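Long-range contacts in methylenetetrahydrofolate--tRNA-(uracil-5-)-methyltransferase trmFO (Thermus thermophilus, PDB 3G5S), which catalyses the folate- and FAD-dependent methylation of uridine 54 in tRNA to give 5-methyluridine: residues N5-G10 / E123-I128; G75-E80 / S101-E106; A160-L165 / F277-K282; N314-L319 / A383-E388. One frame throughout, in Å; residues are numbered along the deposited sequence.

Overall arrangement
Interactions 1 and 2 share the FAD-binding part of the fold. Interaction 1 joins strand 4-7 of the parallel sheet to the loop leading into strand 129-131. Interaction 2, between helices 77-84 and 97-109, falls within the sequence that interaction 1 closes; their centres are about 20 Å apart. Interaction 3 follows, at the antiparallel sheet that holds strand 163-165, its centre about 33 Å from that of interaction 1. Interaction 4 comes last and joins helix 315-318 to the end of helix 374-384. Its centre is about 19 Å from that of interaction 3 and about 22 Å from that of interaction 1. In space it lies between the FAD site and the glutathione pocket.

Interaction 1 (N5-G10 / E123-I128). With FAD (flavin-adenine dinucleotide), chain B.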
# COMPACT_ATOMS: atom_id res chain seq x y z
N ASN A 5 17.35 -10.52 -12.76
CA ASN A 5 17.72 -10.16 -11.40
C ASN A 5 16.49 -9.86 -10.57
O ASN A 5 15.60 -9.15 -11.02
CB ASN A 5 18.60 -8.92 -11.42
CG ASN A 5 19.87 -9.11 -12.22
OD1 ASN A 5 20.65 -10.02 -11.94
ND2 ASN A 5 20.08 -8.25 -13.21
N VAL A 6 16.46 -10.41 -9.36
CA VAL A 6 15.46 -10.01 -8.37
C VAL A 6 16.23 -9.57 -7.14
O VAL A 6 17.00 -10.35 -6.56
CB VAL A 6 14.47 -11.15 -8.04
CG1 VAL A 6 13.51 -10.71 -6.92
CG2 VAL A 6 13.70 -11.57 -9.28
N VAL A 7 16.07 -8.31 -6.77
CA VAL A 7 16.85 -7.74 -5.69
C VAL A 7 15.99 -7.64 -4.44
O VAL A 7 15.06 -6.84 -4.36
CB VAL A 7 17.42 -6.35 -6.07
CG1 VAL A 7 18.29 -5.82 -4.94
CG2 VAL A 7 18.20 -6.42 -7.38
N GLY A 8 16.31 -8.48 -3.47
CA GLY A 8 15.57 -8.58 -2.23
C GLY A 8 14.72 -9.84 -2.21
O GLY A 8 13.91 -10.04 -3.11
N ALA A 9 14.92 -10.69 -1.21
CA ALA A 9 14.19 -11.94 -1.07
C ALA A 9 13.20 -11.88 0.09
O ALA A 9 13.15 -12.79 0.93
CB ALA A 9 15.14 -13.10 -0.91
N GLY A 10 12.43 -10.81 0.14
CA GLY A 10 11.35 -10.69 1.10
C GLY A 10 10.05 -11.22 0.53
O GLY A 10 10.03 -12.14 -0.29
N GLU A 123 24.05 -0.79 -6.61
CA GLU A 123 23.75 -0.02 -7.81
C GLU A 123 22.66 -0.76 -8.55
O GLU A 123 22.52 -1.97 -8.40
CB GLU A 123 24.99 0.10 -8.71
CG GLU A 123 26.20 0.73 -8.03
CD GLU A 123 26.07 2.24 -7.86
OE1 GLU A 123 25.15 2.84 -8.44
OE2 GLU A 123 26.90 2.82 -7.15
N ILE A 124 21.88 -0.04 -9.34
CA ILE A 124 20.82 -0.68 -10.10
C ILE A 124 21.44 -1.64 -11.12
O ILE A 124 22.21 -1.21 -11.97
CB ILE A 124 19.96 0.36 -10.82
CG1 ILE A 124 19.32 1.31 -9.80
CG2 ILE A 124 18.89 -0.31 -11.66
CD1 ILE A 124 18.74 2.57 -10.44
N PRO A 125 21.12 -2.93 -11.01
CA PRO A 125 21.67 -3.91 -11.95
C PRO A 125 21.24 -3.62 -13.39
O PRO A 125 20.14 -3.12 -13.62
CB PRO A 125 21.05 -5.23 -11.48
CG PRO A 125 20.74 -5.02 -10.06
CD PRO A 125 20.30 -3.59 -9.97
N PRO A 126 22.09 -3.97 -14.36
CA PRO A 126 21.67 -3.88 -15.76
C PRO A 126 20.81 -5.08 -16.15
O PRO A 126 20.74 -6.07 -15.42
CB PRO A 126 23.01 -3.90 -16.50
CG PRO A 126 23.83 -4.84 -15.68
CD PRO A 126 23.43 -4.56 -14.23
N GLY A 127 20.16 -4.97 -17.29
CA GLY A 127 19.33 -6.05 -17.78
C GLY A 127 18.00 -6.11 -17.06
O GLY A 127 17.69 -5.30 -16.19
N ILE A 128 17.19 -7.09 -17.43
CA ILE A 128 15.87 -7.23 -16.84
C ILE A 128 16.01 -7.48 -15.34
O ILE A 128 16.69 -8.42 -14.93
CB ILE A 128 15.06 -8.34 -17.53
CG1 ILE A 128 14.90 -8.01 -19.02
CG2 ILE A 128 13.71 -8.49 -16.86
CD1 ILE A 128 14.33 -9.16 -19.83
PA FAD B . 10.82 -7.10 2.77
O1A FAD B . 11.39 -6.25 3.87
O2A FAD B . 9.96 -8.27 3.14
O5B FAD B . 11.97 -7.64 1.81
C5B FAD B . 13.01 -6.80 1.35
C4B FAD B . 14.27 -7.64 1.28
O4B FAD B . 15.29 -6.91 0.62
C3B FAD B . 14.81 -7.97 2.67
O3B FAD B . 15.04 -9.36 2.80
C2B FAD B . 16.11 -7.18 2.77
O2B FAD B . 17.12 -7.78 3.55
C1B FAD B . 16.53 -7.08 1.31
N9A FAD B . 17.37 -5.95 0.91
C8A FAD B . 17.19 -4.62 1.20
N7A FAD B . 18.13 -3.91 0.54
C5A FAD B . 18.90 -4.78 -0.17
C6A FAD B . 19.99 -4.61 -1.02
N6A FAD B . 20.40 -3.41 -1.43
N1A FAD B . 20.54 -5.73 -1.60
C2A FAD B . 20.05 -6.99 -1.34
N3A FAD B . 18.97 -7.16 -0.51
C4A FAD B . 18.43 -6.06 0.06
N1 FAD B . 3.10 -5.65 7.04
C2 FAD B . 1.93 -6.27 7.39
O2 FAD B . 1.13 -6.63 6.53
N3 FAD B . 1.66 -6.50 8.73
C4 FAD B . 2.53 -6.13 9.74
O4 FAD B . 2.26 -6.35 10.92
C4X FAD B . 3.72 -5.50 9.37
N5 FAD B . 4.63 -5.10 10.32
C5X FAD B . 5.80 -4.49 9.93
C6 FAD B . 6.72 -4.09 10.91
C7 FAD B . 7.90 -3.47 10.55
C7M FAD B . 8.88 -3.05 11.61
C8 FAD B . 8.17 -3.24 9.20
C8M FAD B . 9.45 -2.56 8.80
C9 FAD B . 7.26 -3.63 8.23
C9A FAD B . 6.07 -4.26 8.58
N10 FAD B . 5.15 -4.63 7.61
C10 FAD B . 3.99 -5.26 8.02
C1' FAD B . 5.09 -3.86 6.32
C2' FAD B . 5.33 -4.71 5.06
O2' FAD B . 4.16 -5.36 4.61
C3' FAD B . 6.47 -5.71 5.25
O3' FAD B . 7.65 -4.95 5.45
C4' FAD B . 6.67 -6.64 4.05
O4' FAD B . 7.58 -7.65 4.44
C5' FAD B . 7.14 -5.90 2.81
O5' FAD B . 7.56 -6.82 1.83
P FAD B . 8.76 -6.43 0.85
O1P FAD B . 8.46 -5.15 0.13
O2P FAD B . 9.04 -7.64 0.02
O3P FAD B . 9.99 -6.10 1.82
O HOH W 1 22.80 -7.80 -14.53
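Asn5 and Val7 turn their side chains toward the loop 123-128, and Pro125 receives both. Val7 and Pro125 meet tip to tip, with Val7 CG2 3.9 Å from Pro125 CG. CG2, anti to the carbonyl carbon, is the branch turned to Pro125. The other branch serves the cofactor: Val7 CG1 is 4.0 Å from N1A of the FAD adenine. Asn5 lies across Pro125 at a slant, its ND2 3.6 Å from Pro125 CB. ND2 is also near Pro126 O, but the angle is too poor for a hydrogen bond. A water joins the two instead: it accepts from Asn5 ND2 at 3.1 Å and donates to Pro126 O at 2.8 Å. ND2 is also bonded to Thr129 OG1, and Asn5 OD1 to Arg28, which ties both ends of the amide. In the backbone, Asn5 N donates to Ile128 O at 3.1 Å. Asn5 and Val7 also bond through their backbones to Val130, and Val7 to Ala132. At the far end of 5-10, the chain runs close to the cofactor. Gly8 CA lies 3.3 Å from FAD O4B and Gly10 CA 3.2 Å from FAD O5B, approaches that bare glycines permit. Gly10 occupies the N-cap position of helix 11-22. Strand, glycine turn and helix form the dinucleotide-binding motif of a Rossmann fold.

Interaction 2 (G75-E80 / S101-E106)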
# COMPACT_ATOMS: atom_id res chain seq x y z
N GLY A 75 -1.69 -19.03 -8.24
CA GLY A 75 -0.66 -19.99 -7.87
C GLY A 75 0.48 -19.40 -7.05
O GLY A 75 1.62 -19.86 -7.12
N SER A 76 0.18 -18.37 -6.27
CA SER A 76 1.15 -17.71 -5.40
C SER A 76 1.86 -18.65 -4.43
O SER A 76 1.21 -19.42 -3.71
CB SER A 76 0.42 -16.61 -4.62
OG SER A 76 1.12 -16.20 -3.45
N LEU A 77 3.19 -18.57 -4.39
CA LEU A 77 3.97 -19.32 -3.42
C LEU A 77 3.68 -18.85 -1.99
O LEU A 77 3.61 -19.65 -1.06
CB LEU A 77 5.46 -19.16 -3.72
CG LEU A 77 6.44 -19.87 -2.79
CD1 LEU A 77 6.21 -21.37 -2.81
CD2 LEU A 77 7.86 -19.54 -3.20
N VAL A 78 3.54 -17.54 -1.82
CA VAL A 78 3.21 -16.99 -0.52
C VAL A 78 1.87 -17.56 -0.01
O VAL A 78 1.77 -17.94 1.15
CB VAL A 78 3.22 -15.45 -0.54
CG1 VAL A 78 2.48 -14.85 0.65
CG2 VAL A 78 4.67 -14.96 -0.58
N MSE A 79 0.87 -17.65 -0.88
CA MSE A 79 -0.40 -18.23 -0.45
C MSE A 79 -0.29 -19.73 -0.16
O MSE A 79 -0.92 -20.22 0.77
CB MSE A 79 -1.52 -17.94 -1.44
CG MSE A 79 -1.93 -16.48 -1.49
SE MSE A 79 -2.45 -15.75 0.24
CE MSE A 79 -3.92 -16.97 0.61
N GLU A 80 0.51 -20.47 -0.94
CA GLU A 80 0.74 -21.88 -0.65
C GLU A 80 1.34 -22.02 0.75
O GLU A 80 0.90 -22.84 1.56
CB GLU A 80 1.71 -22.49 -1.65
CG GLU A 80 1.16 -22.68 -3.05
CD GLU A 80 2.12 -23.44 -3.95
OE1 GLU A 80 3.18 -23.91 -3.48
OE2 GLU A 80 1.81 -23.56 -5.15
N SER A 101 8.16 -19.08 6.25
CA SER A 101 9.39 -18.68 5.56
C SER A 101 10.23 -19.90 5.20
O SER A 101 10.95 -19.89 4.20
CB SER A 101 10.19 -17.69 6.39
OG SER A 101 10.78 -18.35 7.50
N GLY A 102 10.14 -20.95 6.01
CA GLY A 102 10.88 -22.17 5.73
C GLY A 102 10.44 -22.82 4.43
O GLY A 102 11.27 -23.22 3.61
N TYR A 103 9.13 -22.91 4.23
CA TYR A 103 8.58 -23.50 3.01
C TYR A 103 8.98 -22.69 1.78
O TYR A 103 9.41 -23.25 0.77
CB TYR A 103 7.06 -23.61 3.12
CG TYR A 103 6.36 -24.16 1.89
CD1 TYR A 103 6.19 -25.52 1.72
CD2 TYR A 103 5.86 -23.31 0.91
CE1 TYR A 103 5.55 -26.03 0.60
CE2 TYR A 103 5.22 -23.81 -0.21
CZ TYR A 103 5.07 -25.16 -0.36
OH TYR A 103 4.43 -25.66 -1.48
N ILE A 104 8.84 -21.38 1.87
CA ILE A 104 9.19 -20.50 0.76
C ILE A 104 10.67 -20.63 0.41
O ILE A 104 11.05 -20.73 -0.76
CB ILE A 104 8.82 -19.04 1.09
CG1 ILE A 104 7.29 -18.91 1.17
CG2 ILE A 104 9.39 -18.09 0.07
CD1 ILE A 104 6.81 -17.61 1.75
N THR A 105 11.51 -20.63 1.44
CA THR A 105 12.95 -20.72 1.24
C THR A 105 13.34 -22.05 0.59
O THR A 105 14.16 -22.09 -0.32
CB THR A 105 13.70 -20.54 2.57
OG1 THR A 105 13.39 -19.25 3.12
CG2 THR A 105 15.20 -20.65 2.35
N GLU A 106 12.73 -23.14 1.06
CA GLU A 106 12.99 -24.45 0.49
C GLU A 106 12.56 -24.56 -0.97
O GLU A 106 13.31 -25.07 -1.81
CB GLU A 106 12.32 -25.55 1.32
CG GLU A 106 12.86 -25.68 2.74
CD GLU A 106 12.25 -26.85 3.49
OE1 GLU A 106 12.10 -27.94 2.89
OE2 GLU A 106 11.92 -26.69 4.68
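Leu77 is the bump that fills the hollow between Tyr103 and Ile104. Its CG lies anti to the backbone N (chi1 179°), and the two methyls then part company. Leu77 CD1 meets the ring of Tyr103 obliquely, 3.7 Å from CE2. Leu77 CD2 rests 3.9 Å from Ile104 CG2. Arg107 and Leu108, one turn further along helix 97-109, also touch Leu77 and line this hollow. Ile104 answers in the reverse direction. Its CG1 stands near Leu77 CG, and its CD1 reaches on to Val78 CG2 at 4.1 Å. Ala81 and, from helix 11-22, Ser14 also touch Ile104. All these apolar contacts are at ordinary packing distances, so the fit is close without being squeezed.

The polar end of the contact is at Glu80 and Tyr103. Tyr103 OH donates to Glu80 OE1 over 2.9 Å. The oxygen sits at the ring edge, near the ring plane. The hydroxyl meets the carboxylate on its anti side, 27° out of plane, and the two planes are turned 61° apart. Glu80 CB lies 4.0 Å from Tyr103 CE2, which adds an apolar touch beside the bond. Arg107 is a weak further partner of both polar groups.

Ser76 caps helix 77-84: its OG accepts from Met79 N, a selenomethionine, at 3.0 Å. Gly75, just before, ends the previous helix in a Schellman motif. This is side-chain packing between two helices beside helix 11-22, the helix of the Rossmann-type FAD-binding motif.

Interaction 3 (A160-L165 / F277-K282). With GSH (glutathione), chain C.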
# COMPACT_ATOMS: atom_id res chain seq x y z
N ALA A 160 1.18 9.07 6.45
CA ALA A 160 -0.12 9.05 5.80
C ALA A 160 -1.22 9.55 6.72
O ALA A 160 -1.23 9.26 7.91
CB ALA A 160 -0.43 7.65 5.34
N SER A 161 -2.14 10.30 6.13
CA SER A 161 -3.36 10.65 6.83
C SER A 161 -4.47 9.67 6.44
O SER A 161 -4.34 8.92 5.47
CB SER A 161 -3.77 12.08 6.50
OG SER A 161 -4.20 12.15 5.16
N PRO A 162 -5.55 9.65 7.22
CA PRO A 162 -6.65 8.75 6.87
C PRO A 162 -7.33 9.13 5.56
O PRO A 162 -7.40 10.32 5.21
CB PRO A 162 -7.64 8.94 8.02
CG PRO A 162 -6.85 9.59 9.11
CD PRO A 162 -5.82 10.41 8.45
N ILE A 163 -7.84 8.13 4.86
CA ILE A 163 -8.57 8.30 3.61
C ILE A 163 -9.97 7.74 3.79
O ILE A 163 -10.14 6.63 4.30
CB ILE A 163 -7.88 7.56 2.46
CG1 ILE A 163 -6.43 8.04 2.32
CG2 ILE A 163 -8.65 7.73 1.16
CD1 ILE A 163 -5.67 7.37 1.20
N VAL A 164 -10.97 8.50 3.37
CA VAL A 164 -12.37 8.09 3.46
C VAL A 164 -12.97 7.89 2.08
O VAL A 164 -12.49 8.45 1.09
CB VAL A 164 -13.23 9.09 4.26
CG1 VAL A 164 -12.66 9.28 5.66
CG2 VAL A 164 -13.32 10.43 3.55
N LEU A 165 -14.02 7.09 2.04
CA LEU A 165 -14.78 6.88 0.82
C LEU A 165 -15.68 8.09 0.56
O LEU A 165 -16.45 8.49 1.42
CB LEU A 165 -15.63 5.62 0.98
CG LEU A 165 -16.27 5.02 -0.28
CD1 LEU A 165 -15.19 4.43 -1.16
CD2 LEU A 165 -17.29 3.97 0.09
N PHE A 277 -3.30 15.47 8.20
CA PHE A 277 -3.68 14.63 9.34
C PHE A 277 -2.83 13.37 9.48
O PHE A 277 -3.30 12.32 9.90
CB PHE A 277 -5.18 14.33 9.32
CG PHE A 277 -5.99 15.38 10.02
CD1 PHE A 277 -6.23 16.61 9.43
CD2 PHE A 277 -6.44 15.17 11.31
CE1 PHE A 277 -6.93 17.60 10.10
CE2 PHE A 277 -7.14 16.16 11.99
CZ PHE A 277 -7.39 17.37 11.38
N GLN A 278 -1.55 13.50 9.15
CA GLN A 278 -0.59 12.45 9.45
C GLN A 278 -0.73 12.07 10.93
O GLN A 278 -0.88 12.94 11.79
CB GLN A 278 0.84 12.90 9.14
CG GLN A 278 1.35 14.06 10.00
CD GLN A 278 0.88 15.43 9.51
OE1 GLN A 278 0.29 15.56 8.43
NE2 GLN A 278 1.17 16.46 10.31
N THR A 279 -0.70 10.78 11.21
CA THR A 279 -1.02 10.32 12.55
C THR A 279 -0.45 8.94 12.84
O THR A 279 -0.28 8.13 11.93
CB THR A 279 -2.54 10.29 12.77
OG1 THR A 279 -2.83 9.88 14.11
CG2 THR A 279 -3.21 9.31 11.81
N GLY A 280 -0.17 8.70 14.11
CA GLY A 280 0.24 7.38 14.58
C GLY A 280 -0.78 6.78 15.52
O GLY A 280 -0.49 5.81 16.22
N LEU A 281 -1.98 7.34 15.55
CA LEU A 281 -3.03 6.84 16.42
C LEU A 281 -3.44 5.42 16.06
O LEU A 281 -3.37 5.02 14.90
CB LEU A 281 -4.26 7.74 16.34
CG LEU A 281 -4.13 9.12 17.01
CD1 LEU A 281 -5.39 9.93 16.79
CD2 LEU A 281 -3.83 8.98 18.50
N LYS A 282 -3.88 4.66 17.05
CA LYS A 282 -4.46 3.35 16.79
C LYS A 282 -5.69 3.52 15.91
O LYS A 282 -6.38 4.54 16.00
CB LYS A 282 -4.83 2.64 18.09
CG LYS A 282 -3.64 2.45 19.02
CD LYS A 282 -3.95 1.48 20.14
CE LYS A 282 -2.73 1.30 21.04
NZ LYS A 282 -2.86 0.12 21.93
N1 GSH C . 6.07 10.65 2.80
CA1 GSH C . 6.34 11.49 1.65
C1 GSH C . 7.61 12.30 1.79
O11 GSH C . 8.44 12.06 2.89
O12 GSH C . 8.03 12.90 0.85
CB1 GSH C . 5.14 12.35 1.22
CG1 GSH C . 4.92 13.67 1.95
CD1 GSH C . 4.46 13.62 3.40
OE1 GSH C . 4.47 12.62 4.05
N2 GSH C . 3.99 14.85 3.97
CA2 GSH C . 3.44 14.88 5.29
C2 GSH C . 1.92 15.03 5.28
O2 GSH C . 1.42 16.10 5.19
CB2 GSH C . 4.13 16.00 6.04
SG2 GSH C . 3.80 16.12 7.81
N3 GSH C . 1.15 13.94 5.84
CA3 GSH C . -0.28 14.09 6.03
C3 GSH C . -1.09 14.01 4.74
O31 GSH C . -2.08 14.65 4.57
O32 GSH C . -0.47 13.37 3.68
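Thr279 OG1, in a residue that packs beside Ala160 and Pro162, is gripped by two partners. Leu281 N donates to Thr279 OG1 over 3.0 Å at 166°, which makes an ST turn. The Thr279 hydroxyl is also hydrogen-bonded to the carboxylate of Glu227. Across the contact the backbones meet through weaker C-H contacts. Gln278 CA points its hydrogen at Ala160 O, 3.6 Å away and nearly straight at 167°. Ser161 CA approaches Phe277 O at 3.5 Å, with a more bent angle. Pro162 CD is also 3.5 Å from Phe277 O, so ring and backbone carbons gather round this carbonyl. The Pro162 ring slants across the base of Phe277, with CD 4.1 Å from CB.

Segment 160-165 runs into strand 163-165 of the antiparallel sheet. Segment 277-282 is in the loop after the neighbouring strand 271-274, before helix 283-290. That helix covers Pro162 through Gln286 and Ile290.

Ser161, Phe277 and Gln278 also line the glutathione pocket. Gln278 CB lies 3.5 Å from N3 of the glutathione. Gln278 CG lies between the backbone N and the carbonyl carbon (chi1 64°); a bend at chi2 brings CD to 3.4 Å from the glutathione SG2. Val224 O binds its NE2.

Interaction 4 (N314-L319 / A383-E388); sequences NAPRLL and ATANPE. With EDO (1,2-ethanediol), chain F.
This is a mixed contact, proline packing plus one side-chain hydrogen bond, between the short helix 315-318 and the end of helix 374-384 with the loop that follows. Pro316 sits at its middle. Its CB lies 3.3 Å from Ala385 O, its CG lies 4.1 Å from Ala385 CB, and CB also touches Pro387 CB. Ala383 closes the other end, with CB against Leu319 O. At the outer margin, Arg317 lies obliquely across Pro387, with CD 3.6 Å from Pro387 CB.

Asn314 supplies the direct hydrogen bond across the contact. ND2 donates to Pro387 O over 2.9 Å at 165°. The oxygen lies close to the amide plane of Asn314, and the donor meets it on a lone pair. The same ND2 binds O2 of an ethanediol, probably from the crystallisation liquor, at 3.1 Å. Asn314 OD1 turns back to cap the helix, accepting from Arg317 N at 3.2 Å with the donor above the carbonyl plane. Phe390 covers Asn314 and Pro316. In the loop, Asn386 OD1 accepts from Glu388 N, an Asx turn.

The opposite roles of OD1 and ND2 fix which way round the Asn314 amide sits. Arg317 NH1 and Glu388 OE1 stay 4.6 Å apart and share a bridging water, so any attraction between their charges is probably partly screened.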
# COMPACT_ATOMS: atom_id res chain seq x y z
N ASN A 314 7.85 7.19 -5.50
CA ASN A 314 6.67 7.87 -5.99
C ASN A 314 6.15 7.11 -7.19
O ASN A 314 6.53 7.36 -8.33
CB ASN A 314 6.99 9.32 -6.35
CG ASN A 314 5.73 10.13 -6.53
OD1 ASN A 314 4.83 9.72 -7.26
ND2 ASN A 314 5.64 11.26 -5.83
N ALA A 315 5.29 6.14 -6.92
CA ALA A 315 4.79 5.27 -7.98
C ALA A 315 4.08 6.03 -9.10
O ALA A 315 4.34 5.76 -10.27
CB ALA A 315 3.91 4.16 -7.41
N PRO A 316 3.20 7.00 -8.77
CA PRO A 316 2.52 7.64 -9.90
C PRO A 316 3.47 8.38 -10.83
O PRO A 316 3.20 8.47 -12.03
CB PRO A 316 1.55 8.62 -9.21
CG PRO A 316 1.34 8.05 -7.86
CD PRO A 316 2.61 7.36 -7.47
N ARG A 317 4.57 8.90 -10.30
CA ARG A 317 5.54 9.59 -11.15
C ARG A 317 6.46 8.63 -11.90
O ARG A 317 6.94 8.97 -12.97
CB ARG A 317 6.39 10.55 -10.32
CG ARG A 317 5.63 11.75 -9.76
CD ARG A 317 4.94 12.57 -10.85
NE ARG A 317 5.87 13.13 -11.83
CZ ARG A 317 6.49 14.29 -11.68
NH1 ARG A 317 6.29 15.03 -10.60
NH2 ARG A 317 7.33 14.72 -12.63
N LEU A 318 6.72 7.46 -11.34
CA LEU A 318 7.78 6.58 -11.85
C LEU A 318 7.33 5.28 -12.51
O LEU A 318 8.06 4.76 -13.35
CB LEU A 318 8.76 6.23 -10.74
CG LEU A 318 9.55 7.38 -10.13
CD1 LEU A 318 10.50 6.85 -9.07
CD2 LEU A 318 10.29 8.20 -11.18
N LEU A 319 6.19 4.74 -12.09
CA LEU A 319 5.77 3.39 -12.47
C LEU A 319 4.48 3.35 -13.27
O LEU A 319 3.56 4.13 -13.03
CB LEU A 319 5.58 2.51 -11.23
CG LEU A 319 6.77 2.38 -10.27
CD1 LEU A 319 6.39 1.54 -9.05
CD2 LEU A 319 7.97 1.77 -10.97
N ALA A 383 -0.31 3.70 -10.24
CA ALA A 383 0.08 4.37 -11.47
C ALA A 383 -0.62 5.71 -11.67
O ALA A 383 -0.11 6.56 -12.39
CB ALA A 383 -0.18 3.46 -12.66
N THR A 384 -1.78 5.90 -11.03
CA THR A 384 -2.64 7.04 -11.36
C THR A 384 -3.03 7.92 -10.18
O THR A 384 -3.74 8.90 -10.36
CB THR A 384 -3.94 6.58 -12.07
OG1 THR A 384 -4.73 5.76 -11.19
CG2 THR A 384 -3.62 5.79 -13.34
N ALA A 385 -2.56 7.59 -8.98
CA ALA A 385 -2.91 8.38 -7.81
C ALA A 385 -2.28 9.76 -7.86
O ALA A 385 -1.38 10.03 -8.65
CB ALA A 385 -2.51 7.65 -6.53
N ASN A 386 -2.78 10.65 -7.01
CA ASN A 386 -2.21 11.98 -6.83
C ASN A 386 -0.72 11.87 -6.50
O ASN A 386 -0.35 11.28 -5.49
CB ASN A 386 -2.97 12.67 -5.70
CG ASN A 386 -2.70 14.16 -5.62
OD1 ASN A 386 -1.63 14.64 -6.00
ND2 ASN A 386 -3.68 14.90 -5.12
N PRO A 387 0.16 12.45 -7.35
CA PRO A 387 1.60 12.27 -7.12
C PRO A 387 2.18 13.18 -6.04
O PRO A 387 3.25 12.90 -5.49
CB PRO A 387 2.21 12.63 -8.48
CG PRO A 387 1.24 13.61 -9.08
CD PRO A 387 -0.13 13.18 -8.60
N GLU A 388 1.48 14.27 -5.75
CA GLU A 388 2.00 15.25 -4.80
C GLU A 388 1.85 14.71 -3.39
O GLU A 388 0.74 14.53 -2.89
CB GLU A 388 1.25 16.57 -4.96
CG GLU A 388 1.35 17.15 -6.35
CD GLU A 388 2.79 17.39 -6.78
OE1 GLU A 388 3.10 17.14 -7.97
OE2 GLU A 388 3.60 17.82 -5.93
C1 EDO F . 6.91 9.85 -2.36
O1 EDO F . 5.97 10.86 -1.98
C2 EDO F . 8.21 10.54 -2.73
O2 EDO F . 7.97 11.39 -3.86
O HOH W 2 4.91 15.07 -7.92